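Local coordinates for GGDEF and EAL domain-containing protein (Vibrio cholerae O1 str. 2010EL-1786, PDB 6PWK), which binds the second messenger c-di-GMP and probably serves as the receptor that controls large adhesins in cell adhesion and biofilm formation, at residues A[282-287]-A[321-326]; A[289-294]-A[301-306]; A[23-28]-A[95-100]; A[48-53]-A[72-77]. One frame throughout, in Å; residues are numbered along the deposited sequence.

Interaction 1 of 4, residues A[282-287]-A[321-326]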
# COMPACT_ATOMS: atom_id res chain seq x y z
N SER A 282 12.79 1.28 -1.21
CA SER A 282 13.92 1.86 -1.93
C SER A 282 14.73 2.79 -1.04
O SER A 282 15.96 2.87 -1.17
CB SER A 282 13.42 2.60 -3.17
OG SER A 282 12.43 3.55 -2.82
N PHE A 283 14.06 3.49 -0.12
CA PHE A 283 14.77 4.35 0.82
C PHE A 283 15.57 3.52 1.83
O PHE A 283 16.64 3.95 2.27
CB PHE A 283 13.77 5.26 1.54
CG PHE A 283 14.40 6.18 2.54
CD1 PHE A 283 15.17 7.25 2.13
CD2 PHE A 283 14.20 5.99 3.90
CE1 PHE A 283 15.75 8.11 3.05
CE2 PHE A 283 14.77 6.84 4.82
CZ PHE A 283 15.54 7.90 4.40
N ILE A 284 15.06 2.34 2.20
CA ILE A 284 15.79 1.49 3.13
C ILE A 284 17.04 0.92 2.47
O ILE A 284 18.10 0.80 3.11
CB ILE A 284 14.87 0.38 3.67
CG1 ILE A 284 13.62 0.99 4.31
CG2 ILE A 284 15.61 -0.49 4.68
CD1 ILE A 284 12.70 -0.03 4.95
N ARG A 285 16.95 0.57 1.19
CA ARG A 285 18.15 0.18 0.45
C ARG A 285 19.10 1.35 0.27
O ARG A 285 20.32 1.20 0.36
CB ARG A 285 17.78 -0.41 -0.91
CG ARG A 285 17.14 -1.78 -0.87
CD ARG A 285 16.92 -2.29 -2.29
NE ARG A 285 18.19 -2.55 -2.98
CZ ARG A 285 18.31 -2.67 -4.29
NH1 ARG A 285 17.25 -2.55 -5.08
NH2 ARG A 285 19.50 -2.91 -4.83
N TRP A 286 18.54 2.54 -0.01
CA TRP A 286 19.36 3.72 -0.25
C TRP A 286 20.21 4.06 0.97
O TRP A 286 21.39 4.41 0.83
CB TRP A 286 18.45 4.90 -0.61
CG TRP A 286 19.18 6.16 -0.98
CD1 TRP A 286 19.52 6.58 -2.23
CD2 TRP A 286 19.63 7.18 -0.08
NE1 TRP A 286 20.16 7.79 -2.17
CE2 TRP A 286 20.24 8.19 -0.86
CE3 TRP A 286 19.57 7.35 1.31
CZ2 TRP A 286 20.80 9.33 -0.30
CZ3 TRP A 286 20.13 8.49 1.87
CH2 TRP A 286 20.73 9.46 1.06
N ILE A 287 19.64 3.95 2.17
CA ILE A 287 20.39 4.27 3.38
C ILE A 287 21.59 3.35 3.53
O ILE A 287 22.70 3.80 3.86
CB ILE A 287 19.46 4.21 4.61
CG1 ILE A 287 18.77 5.56 4.82
CG2 ILE A 287 20.23 3.81 5.86
CD1 ILE A 287 19.73 6.67 5.21
N CYS A 321 16.03 0.65 10.91
CA CYS A 321 16.93 0.73 12.06
C CYS A 321 18.09 -0.25 11.92
O CYS A 321 19.22 0.07 12.29
CB CYS A 321 16.16 0.46 13.35
SG CYS A 321 15.03 1.79 13.83
N ASN A 322 17.83 -1.44 11.38
CA ASN A 322 18.91 -2.40 11.16
C ASN A 322 19.92 -1.87 10.15
O ASN A 322 21.13 -1.95 10.37
CB ASN A 322 18.34 -3.74 10.70
CG ASN A 322 17.60 -4.47 11.80
OD1 ASN A 322 17.80 -4.20 12.99
ND2 ASN A 322 16.74 -5.41 11.42
N ALA A 323 19.43 -1.33 9.03
CA ALA A 323 20.33 -0.76 8.03
C ALA A 323 21.15 0.38 8.61
O ALA A 323 22.34 0.53 8.28
CB ALA A 323 19.52 -0.28 6.82
N VAL A 324 20.55 1.19 9.47
CA VAL A 324 21.25 2.33 10.05
C VAL A 324 22.34 1.86 11.00
O VAL A 324 23.49 2.32 10.94
CB VAL A 324 20.25 3.28 10.74
CG1 VAL A 324 20.95 4.16 11.76
CG2 VAL A 324 19.53 4.13 9.71
N ARG A 325 22.01 0.93 11.90
CA ARG A 325 22.99 0.45 12.87
C ARG A 325 24.04 -0.47 12.26
O ARG A 325 25.19 -0.47 12.71
CB ARG A 325 22.28 -0.25 14.03
CG ARG A 325 21.89 0.68 15.16
CD ARG A 325 21.08 -0.03 16.23
NE ARG A 325 20.82 0.85 17.37
CZ ARG A 325 19.99 0.55 18.37
NH1 ARG A 325 19.32 -0.59 18.36
NH2 ARG A 325 19.81 1.41 19.36
N ASN A 326 23.67 -1.25 11.24
CA ASN A 326 24.66 -2.12 10.60
C ASN A 326 25.78 -1.31 9.96
O ASN A 326 26.90 -1.82 9.81
CB ASN A 326 24.00 -3.01 9.55
CG ASN A 326 23.22 -4.15 10.15
OD1 ASN A 326 23.45 -4.55 11.30
ND2 ASN A 326 22.28 -4.70 9.38

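Interaction 2 of 4, residues A[289-294]-A[301-306]. With MG (magnesium ion), chain E.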
# COMPACT_ATOMS: atom_id res chain seq x y z
N GLN A 289 23.22 1.76 1.16
CA GLN A 289 24.21 2.01 0.11
C GLN A 289 25.00 3.28 0.38
O GLN A 289 26.23 3.30 0.20
CB GLN A 289 23.51 2.08 -1.25
CG GLN A 289 22.81 0.79 -1.66
CD GLN A 289 21.91 0.97 -2.87
OE1 GLN A 289 21.48 2.08 -3.18
NE2 GLN A 289 21.62 -0.13 -3.56
N THR A 290 24.33 4.35 0.80
CA THR A 290 25.03 5.61 1.04
C THR A 290 25.84 5.57 2.33
O THR A 290 26.95 6.11 2.37
CB THR A 290 24.03 6.77 1.06
OG1 THR A 290 23.10 6.58 2.14
CG2 THR A 290 23.28 6.84 -0.25
N LEU A 291 25.30 4.96 3.38
CA LEU A 291 26.04 4.90 4.64
C LEU A 291 27.32 4.08 4.50
O LEU A 291 28.30 4.34 5.20
CB LEU A 291 25.16 4.32 5.75
CG LEU A 291 24.13 5.25 6.39
CD1 LEU A 291 23.43 4.56 7.55
CD2 LEU A 291 24.79 6.54 6.86
N SER A 292 27.32 3.07 3.62
CA SER A 292 28.53 2.30 3.39
C SER A 292 29.59 3.10 2.65
O SER A 292 30.78 2.77 2.75
CB SER A 292 28.21 1.02 2.62
OG SER A 292 27.78 1.31 1.30
N LYS A 293 29.19 4.13 1.90
CA LYS A 293 30.13 4.98 1.18
C LYS A 293 30.67 6.12 2.03
O LYS A 293 31.54 6.86 1.56
CB LYS A 293 29.47 5.54 -0.08
CG LYS A 293 29.23 4.50 -1.17
CD LYS A 293 28.68 5.12 -2.45
CE LYS A 293 27.18 5.36 -2.37
NZ LYS A 293 26.63 5.84 -3.67
N HIS A 294 30.19 6.29 3.26
CA HIS A 294 30.66 7.33 4.16
C HIS A 294 30.77 6.76 5.58
O HIS A 294 30.17 7.25 6.53
CB HIS A 294 29.73 8.55 4.13
CG HIS A 294 29.52 9.11 2.76
ND1 HIS A 294 28.48 8.73 1.95
CD2 HIS A 294 30.23 10.03 2.06
CE1 HIS A 294 28.55 9.39 0.81
NE2 HIS A 294 29.60 10.19 0.85
N LEU A 301 26.08 10.35 12.93
CA LEU A 301 24.74 10.50 12.37
C LEU A 301 23.72 9.85 13.30
O LEU A 301 23.79 8.64 13.56
CB LEU A 301 24.65 9.87 10.98
CG LEU A 301 25.31 10.63 9.82
CD1 LEU A 301 25.26 9.81 8.55
CD2 LEU A 301 24.64 11.97 9.62
N HIS A 302 22.79 10.66 13.80
CA HIS A 302 21.64 10.18 14.56
C HIS A 302 20.39 10.39 13.70
O HIS A 302 20.13 11.51 13.26
CB HIS A 302 21.50 10.91 15.89
CG HIS A 302 22.58 10.59 16.87
ND1 HIS A 302 22.60 11.09 18.16
CD2 HIS A 302 23.69 9.81 16.77
CE1 HIS A 302 23.66 10.64 18.80
NE2 HIS A 302 24.34 9.86 17.98
N PHE A 303 19.64 9.32 13.47
CA PHE A 303 18.42 9.39 12.68
C PHE A 303 17.22 9.50 13.61
O PHE A 303 16.95 8.59 14.39
CB PHE A 303 18.29 8.17 11.76
CG PHE A 303 19.27 8.18 10.62
CD1 PHE A 303 19.00 8.90 9.47
CD2 PHE A 303 20.45 7.47 10.69
CE1 PHE A 303 19.89 8.92 8.41
CE2 PHE A 303 21.35 7.48 9.64
CZ PHE A 303 21.07 8.20 8.50
N GLU A 304 16.52 10.63 13.54
CA GLU A 304 15.39 10.91 14.41
C GLU A 304 14.13 10.36 13.75
O GLU A 304 13.68 10.88 12.72
CB GLU A 304 15.28 12.40 14.69
CG GLU A 304 14.66 12.72 16.04
CD GLU A 304 15.20 14.00 16.64
OE1 GLU A 304 14.57 15.06 16.47
OE2 GLU A 304 16.27 13.96 17.29
N ILE A 305 13.55 9.33 14.34
CA ILE A 305 12.41 8.61 13.79
C ILE A 305 11.18 8.96 14.63
O ILE A 305 11.24 8.85 15.86
CB ILE A 305 12.64 7.09 13.77
CG1 ILE A 305 13.89 6.76 12.94
CG2 ILE A 305 11.43 6.37 13.23
CD1 ILE A 305 14.29 5.31 13.00
N PRO A 306 10.07 9.37 14.01
CA PRO A 306 8.88 9.71 14.80
C PRO A 306 8.32 8.48 15.51
O PRO A 306 8.44 7.35 15.03
CB PRO A 306 7.90 10.24 13.75
CG PRO A 306 8.74 10.59 12.56
CD PRO A 306 9.86 9.60 12.58
MG MG E . 12.80 15.99 15.65

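Interaction 3 of 4, residues A[23-28]-A[95-100]. With C2E (9,9'-[(2R,3R,3aS,5S,7aR,9R,10R,10aS,12S,14aR)-3,5,10,12-tetrahydroxy-5,12-dioxidooctahydro-2H,7H-difuro[3,2-d:3',2'-j][1,3,7,9,2,8]tetraoxadiphosphacyclododecine-2,9-diyl]bis(2-amino-1,9-dihydro-6H-purin-6-one)), chain D.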
# COMPACT_ATOMS: atom_id res chain seq x y z
N SER A 23 -21.44 5.98 5.62
CA SER A 23 -21.66 7.06 6.57
C SER A 23 -23.11 7.54 6.60
O SER A 23 -23.50 8.22 7.55
CB SER A 23 -20.75 8.24 6.25
OG SER A 23 -21.04 8.78 4.97
N HIS A 24 -23.90 7.20 5.58
CA HIS A 24 -25.24 7.75 5.40
C HIS A 24 -25.22 9.27 5.35
O HIS A 24 -26.18 9.94 5.74
CB HIS A 24 -26.21 7.26 6.49
CG HIS A 24 -27.65 7.30 6.08
ND1 HIS A 24 -28.21 6.38 5.22
CD2 HIS A 24 -28.64 8.16 6.39
CE1 HIS A 24 -29.48 6.66 5.03
NE2 HIS A 24 -29.77 7.74 5.73
N LEU A 25 -24.11 9.83 4.89
CA LEU A 25 -23.95 11.25 4.61
C LEU A 25 -23.83 11.44 3.10
O LEU A 25 -23.81 10.48 2.33
CB LEU A 25 -22.73 11.82 5.33
CG LEU A 25 -22.77 11.91 6.86
CD1 LEU A 25 -21.40 12.33 7.39
CD2 LEU A 25 -23.84 12.90 7.30
N GLY A 26 -23.76 12.70 2.68
CA GLY A 26 -23.48 12.98 1.29
C GLY A 26 -22.10 12.47 0.89
O GLY A 26 -21.17 12.45 1.70
N ASN A 27 -21.99 12.02 -0.35
CA ASN A 27 -20.71 11.54 -0.85
C ASN A 27 -19.89 12.73 -1.36
O ASN A 27 -20.24 13.90 -1.13
CB ASN A 27 -20.91 10.47 -1.91
CG ASN A 27 -21.69 10.96 -3.12
OD1 ASN A 27 -22.00 12.14 -3.24
ND2 ASN A 27 -22.02 10.04 -4.02
N ARG A 28 -18.79 12.45 -2.06
CA ARG A 28 -17.93 13.52 -2.53
C ARG A 28 -18.62 14.35 -3.61
O ARG A 28 -18.50 15.58 -3.62
CB ARG A 28 -16.62 12.93 -3.06
CG ARG A 28 -15.62 13.97 -3.55
CD ARG A 28 -14.35 13.33 -4.06
NE ARG A 28 -13.37 14.33 -4.48
CZ ARG A 28 -12.53 14.94 -3.65
NH1 ARG A 28 -12.54 14.64 -2.36
NH2 ARG A 28 -11.68 15.84 -4.11
N TYR A 95 -11.30 8.79 4.75
CA TYR A 95 -11.11 9.06 6.17
C TYR A 95 -11.32 10.52 6.55
O TYR A 95 -11.00 10.90 7.68
CB TYR A 95 -9.71 8.61 6.61
CG TYR A 95 -9.40 7.17 6.29
CD1 TYR A 95 -10.14 6.14 6.86
CD2 TYR A 95 -8.38 6.83 5.41
CE1 TYR A 95 -9.87 4.82 6.57
CE2 TYR A 95 -8.10 5.51 5.12
CZ TYR A 95 -8.84 4.51 5.70
OH TYR A 95 -8.56 3.19 5.41
N GLU A 96 -11.83 11.35 5.64
CA GLU A 96 -12.07 12.75 5.96
C GLU A 96 -13.47 13.16 5.54
O GLU A 96 -14.00 12.70 4.53
CB GLU A 96 -11.02 13.66 5.30
CG GLU A 96 -10.61 13.25 3.91
CD GLU A 96 -9.26 13.81 3.51
OE1 GLU A 96 -8.85 13.61 2.35
OE2 GLU A 96 -8.60 14.45 4.36
N PHE A 97 -14.06 14.04 6.35
CA PHE A 97 -15.40 14.56 6.13
C PHE A 97 -15.35 16.04 5.78
O PHE A 97 -14.54 16.78 6.35
CB PHE A 97 -16.28 14.36 7.37
CG PHE A 97 -16.55 12.92 7.70
CD1 PHE A 97 -17.65 12.27 7.15
CD2 PHE A 97 -15.72 12.22 8.55
CE1 PHE A 97 -17.91 10.95 7.45
CE2 PHE A 97 -15.98 10.89 8.86
CZ PHE A 97 -17.07 10.26 8.30
N GLY A 98 -16.21 16.46 4.86
CA GLY A 98 -16.32 17.85 4.47
C GLY A 98 -17.55 18.50 5.08
O GLY A 98 -18.59 17.85 5.24
N ILE A 99 -17.43 19.78 5.42
CA ILE A 99 -18.49 20.53 6.08
C ILE A 99 -18.56 21.92 5.47
O ILE A 99 -17.54 22.59 5.32
CB ILE A 99 -18.26 20.61 7.60
CG1 ILE A 99 -18.32 19.21 8.22
CG2 ILE A 99 -19.29 21.51 8.25
CD1 ILE A 99 -17.70 19.13 9.59
N ILE A 100 -19.77 22.35 5.11
CA ILE A 100 -20.03 23.69 4.58
C ILE A 100 -20.94 24.42 5.56
O ILE A 100 -21.99 23.89 5.95
CB ILE A 100 -20.66 23.64 3.18
CG1 ILE A 100 -19.86 22.72 2.26
CG2 ILE A 100 -20.75 25.03 2.59
CD1 ILE A 100 -20.49 22.53 0.90
P1 C2E D . -3.70 18.14 -5.51
O2P C2E D . -3.57 16.76 -4.91
O1P C2E D . -2.33 18.43 -6.05
O5' C2E D . -4.62 18.19 -6.86
C5' C2E D . -4.43 19.21 -7.78
C4' C2E D . -5.49 18.89 -8.86
O4' C2E D . -5.25 17.71 -9.36
C3' C2E D . -6.79 18.63 -8.08
O3' C2E D . -7.51 19.76 -7.88
C2' C2E D . -7.57 17.63 -8.96
O2' C2E D . -8.54 18.35 -9.84
C1' C2E D . -6.68 17.09 -9.76
N9 C2E D . -6.69 15.65 -9.73
C8 C2E D . -6.03 15.57 -8.55
N7 C2E D . -5.91 14.25 -8.27
C5 C2E D . -6.48 13.54 -9.25
C6 C2E D . -6.67 12.03 -9.52
O6 C2E D . -6.27 11.20 -8.77
N1 C2E D . -7.34 11.57 -10.71
C2 C2E D . -7.85 12.53 -11.67
N2 C2E D . -8.55 12.18 -12.90
N3 C2E D . -7.65 13.94 -11.39
C4 C2E D . -6.96 14.42 -10.16
P11 C2E D . -8.75 19.54 -6.79
O21 C2E D . -9.60 18.29 -6.90
O11 C2E D . -9.73 20.65 -7.06
O5A C2E D . -8.08 19.90 -5.33
C5A C2E D . -6.92 20.70 -5.35
C4A C2E D . -6.28 20.62 -4.03
O4A C2E D . -7.17 20.59 -3.07
C3A C2E D . -5.42 19.18 -3.94
O3A C2E D . -4.01 19.35 -4.43
C2A C2E D . -5.40 18.88 -2.76
O2A C2E D . -4.22 19.55 -2.11
C1A C2E D . -6.81 19.43 -2.17
N91 C2E D . -7.75 18.51 -2.17
C81 C2E D . -8.63 18.19 -3.13
N71 C2E D . -9.39 17.19 -2.64
C51 C2E D . -8.97 16.91 -1.41
C61 C2E D . -9.44 15.89 -0.37
O61 C2E D . -10.34 15.19 -0.66
N11 C2E D . -8.82 15.78 0.91
C21 C2E D . -7.72 16.65 1.25
N21 C2E D . -7.08 16.54 2.55
N31 C2E D . -7.28 17.62 0.25
C41 C2E D . -7.94 17.73 -1.09

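Interaction 4 of 4, residues A[48-53]-A[72-77]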
# COMPACT_ATOMS: atom_id res chain seq x y z
N ALA A 48 -15.01 23.46 6.31
CA ALA A 48 -14.21 22.71 7.25
C ALA A 48 -14.03 21.27 6.78
O ALA A 48 -14.86 20.74 6.03
CB ALA A 48 -14.83 22.71 8.66
N ILE A 49 -12.93 20.65 7.21
CA ILE A 49 -12.63 19.26 6.90
C ILE A 49 -12.17 18.58 8.19
O ILE A 49 -11.36 19.13 8.94
CB ILE A 49 -11.57 19.13 5.79
CG1 ILE A 49 -11.35 17.66 5.42
CG2 ILE A 49 -10.25 19.78 6.20
CD1 ILE A 49 -10.39 17.46 4.27
N LEU A 50 -12.69 17.38 8.43
CA LEU A 50 -12.36 16.59 9.61
C LEU A 50 -11.84 15.24 9.15
O LEU A 50 -12.52 14.52 8.42
CB LEU A 50 -13.59 16.41 10.51
CG LEU A 50 -13.42 15.42 11.67
CD1 LEU A 50 -12.47 15.98 12.71
CD2 LEU A 50 -14.77 15.07 12.28
N GLN A 51 -10.62 14.89 9.58
CA GLN A 51 -10.01 13.62 9.22
C GLN A 51 -9.97 12.71 10.44
O GLN A 51 -9.46 13.10 11.50
CB GLN A 51 -8.60 13.81 8.67
CG GLN A 51 -7.88 12.49 8.44
CD GLN A 51 -6.54 12.66 7.76
OE1 GLN A 51 -6.16 13.77 7.37
NE2 GLN A 51 -5.81 11.56 7.61
N ALA A 52 -10.49 11.50 10.28
CA ALA A 52 -10.52 10.51 11.36
C ALA A 52 -9.45 9.46 11.08
O ALA A 52 -9.71 8.40 10.50
CB ALA A 52 -11.91 9.89 11.48
N GLU A 53 -8.23 9.77 11.50
CA GLU A 53 -7.13 8.82 11.34
C GLU A 53 -7.32 7.59 12.21
O GLU A 53 -6.86 6.50 11.86
CB GLU A 53 -5.80 9.50 11.65
CG GLU A 53 -4.56 8.61 11.52
CD GLU A 53 -4.15 8.36 10.08
OE1 GLU A 53 -4.89 8.75 9.15
OE2 GLU A 53 -3.06 7.78 9.87
N ARG A 72 -20.03 5.11 10.50
CA ARG A 72 -21.43 5.43 10.74
C ARG A 72 -21.62 6.13 12.08
O ARG A 72 -22.37 7.10 12.19
CB ARG A 72 -22.28 4.16 10.68
CG ARG A 72 -23.69 4.33 11.22
CD ARG A 72 -24.52 5.26 10.35
NE ARG A 72 -24.71 4.72 9.00
CZ ARG A 72 -25.63 3.83 8.69
NH1 ARG A 72 -26.45 3.35 9.62
NH2 ARG A 72 -25.74 3.39 7.44
N GLU A 73 -20.93 5.65 13.12
CA GLU A 73 -21.04 6.26 14.44
C GLU A 73 -20.59 7.72 14.40
O GLU A 73 -21.32 8.62 14.81
CB GLU A 73 -20.23 5.47 15.47
CG GLU A 73 -20.24 6.05 16.88
CD GLU A 73 -21.49 5.71 17.67
OE1 GLU A 73 -22.58 5.64 17.07
OE2 GLU A 73 -21.37 5.52 18.90
N LEU A 74 -19.37 7.96 13.90
CA LEU A 74 -18.90 9.34 13.77
C LEU A 74 -19.84 10.17 12.91
O LEU A 74 -20.10 11.33 13.22
CB LEU A 74 -17.48 9.35 13.20
CG LEU A 74 -16.88 10.71 12.84
CD1 LEU A 74 -16.95 11.67 14.02
CD2 LEU A 74 -15.45 10.55 12.37
N ALA A 75 -20.36 9.57 11.83
CA ALA A 75 -21.31 10.29 10.99
C ALA A 75 -22.60 10.59 11.74
O ALA A 75 -23.09 11.72 11.73
CB ALA A 75 -21.60 9.48 9.72
N ASP A 76 -23.16 9.58 12.41
CA ASP A 76 -24.38 9.79 13.19
C ASP A 76 -24.15 10.82 14.29
O ASP A 76 -24.99 11.70 14.51
CB ASP A 76 -24.86 8.47 13.80
CG ASP A 76 -25.44 7.53 12.76
OD1 ASP A 76 -25.78 7.99 11.65
OD2 ASP A 76 -25.56 6.32 13.05
N ARG A 77 -23.03 10.71 15.01
CA ARG A 77 -22.75 11.67 16.08
C ARG A 77 -22.52 13.07 15.51
O ARG A 77 -22.93 14.06 16.12
CB ARG A 77 -21.54 11.21 16.88
CG ARG A 77 -21.72 9.86 17.56
CD ARG A 77 -22.69 9.94 18.72
NE ARG A 77 -22.75 8.68 19.45
CZ ARG A 77 -23.51 8.48 20.53
NH1 ARG A 77 -24.26 9.46 21.00
NH2 ARG A 77 -23.50 7.30 21.14

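Interaction 1 of 4, residues A[282-287]-A[321-326]
The first torsions of Ile287 and Val324 set up this contact: Ile287 places CG2 trans to its backbone N, while Val324 (chi1 159°) gives that position to CG1 and keeps CG2 beside its own N. The two CG2 methyls thus confront each other, 3.9 Å between Ile287 CG2 and Val324 CG2, on side chains that run obliquely to one another. The same methyl of Ile287 also reaches Ala323, with 4.3 Å from Ile287 CG2 to Ala323 CB, so one branch serves two neighbours on the facing helix. Ala323 points at helix 282-287, and its short side chain settles one turn back as well, where Ala323 CB lies 4.1 Å from Ile284 O. The axes of the two segments run almost parallel, 7° apart, and approach to 9.2 Å. Such parallel packing is what successive beta-alpha units produce in the barrel of an EAL domain: helices 281-292 and 314-326 follow neighbouring strands and lie side by side outside the sheet. Behind the interface, Ile287 CG1 rests 4.0 Å above one face of the Phe283 ring, displaced toward its rim, which backs the isoleucine from within its own helix. Leu319 and Phe320, earlier on helix 314-326, extend the apolar seam to Ile284 and Ile287 respectively. Away from the seam, Arg285 forms a salt bridge with Glu348 of the second subunit.

Interaction 2 of 4, residues A[289-294]-A[301-306]
Leu291 aims its two terminal methyls at different residues of the strand, one at Leu301 and one at Phe303. With CG beside the backbone N (chi1 -78°), the side chain extends from the helix toward the sheet and divides there. The CD2 branch crosses Leu301 at a slant, and Leu291 CD2 stands 3.7 Å from Leu301 CD1. Leu291 and Phe303 instead advance from opposing directions, and the CD1 branch meets the ring obliquely, with 4.1 Å between Leu291 CD1 and Phe303 CE2. All three residues are buried. The contact belongs to the beta/alpha barrel of the EAL domain, where helix 281-292 leads through a short loop into the parallel strand 301-305, and the strand's alternate residues then serve two different environments. Leu301 and Phe303 face the helical layer, whereas Glu304 turns to the other side and binds a magnesium ion through OE1, at 2.2 Å from Glu304 OE1 to the metal. Glu218, Asn272 and Asp334 bind the same ion, and Lys355 and Tyr353 hold the second carboxylate oxygen of Glu304, probably fixing the rotation of the group. On the helical side, His294 folds back on the helix: His294 ND1 donates to Thr290 O at 3.1 Å, its N-H...O angle 156° and its approach tilted from the carbonyl plane.

Interaction 3 of 4, residues A[23-28]-A[95-100]
In the irregular loop 23-28, His24 adopts a left-handed helical conformation (phi/psi 56°/29°), and the residues on either side of it, Ser23 and Leu25, both meet Phe97 on strand 96-100. Leu25 CD1 lies 3.8 Å from Phe97 CE1, the two side chains crossing at nearly a right angle and the methyl coming obliquely to the ring. Ser23 approaches differently, at the ring's edge near its plane, with 4.1 Å between Ser23 CB and Phe97 CE1. An ST turn holds the loop in shape: Ser23 OG accepts from Leu25 N at 3.2 Å, and the same hydroxyl is also hydrogen-bonded to Asp20. Tyr95, Glu96 and Phe97 appear to stand where the last three letters of the GGDEF signature would fall, in a degenerate copy of the motif, which spans the turn between antiparallel strands 88-90 and 96-102. Arg28, at the start of helix 28-41, and Glu96 on the strand grip one guanine of c-di-GMP at two edges. Arg28, extended from CG to NE, reads the Hoogsteen edge: Arg28 NH1 donates to O61 of the nucleotide at 2.8 Å, and Arg28 NH2 to its N71 at 3.0 Å. Glu96 takes the Watson-Crick edge, its OE1 accepting from ligand N11 at 2.6 Å and its OE2 from ligand N21 at 3.2 Å. Four bonds to base atoms should fix the rotation of the guanine in its plane. Ile92 O is a second acceptor for Arg28 NH1, and Asp68 of the second subunit also bonds to the ligand.

Interaction 4 of 4, residues A[48-53]-A[72-77]
Ala52 and Leu74 form the close part of this contact, with 3.7 Å between Ala52 CB and Leu74 CD2. Both point toward the opposite segment, and the small alanine methyl lets one branch of the leucine come up against segment 48-53. Leu74 arrives there with CG trans to its backbone N (chi1 173°), which carries the isobutyl group out from the helix toward the sheet. Its other branch packs less closely, since Leu74 CD1 is 4.4 Å from Leu50 CD2, and Leu50 is backed by Leu137 on the adjacent strand 136-142. Only carbon atoms meet here, and the three residues are buried. The outer face of helix 72-77 is polar and held more loosely: Arg77, an exposed residue, meets Glu73 one turn earlier in a weak salt bridge, 3.5 Å from Arg77 NE to Glu73 OE2, in the plane of the guanidinium group. Gln51 points away from the helix and bonds through its amide oxygen to Lys163, while its nitrogen reaches Glu53 weakly, 3.3 Å from Gln51 NE2 to Glu53 OE1. Ala52 occupies the N-cap just before the helical region 53-80, yet its CA is only 8.8 Å from that of Leu74 more than twenty residues on, so the region must double back on itself. A central strand leading into a helical region that doubles back, its returning end packing on the sheet, fits the alpha/beta plan of a GGDEF domain, which belongs to the nucleotide cyclase clan.

The four contacts fall into two pairs, one in each domain, with centres about 40 Å apart between interactions 1 and 3. Interactions 1 and 2 share helix 281-292 and merge into one apolar layer, where Val324 CG1 lies 3.5 Å from Phe303 CD2; that layer backs the strand whose Glu304 binds magnesium, and the Phe303 side chain is about 9 Å from a bound c-di-GMP. Interactions 3 and 4, centres about 8 Å apart, join through neighbouring strands, probably by a hydrogen bond from Phe97 N to Leu50 O (2.6 Å). Leu74 also touches Phe97, while Ile49 lines the c-di-GMP pocket of Arg28 and Glu96.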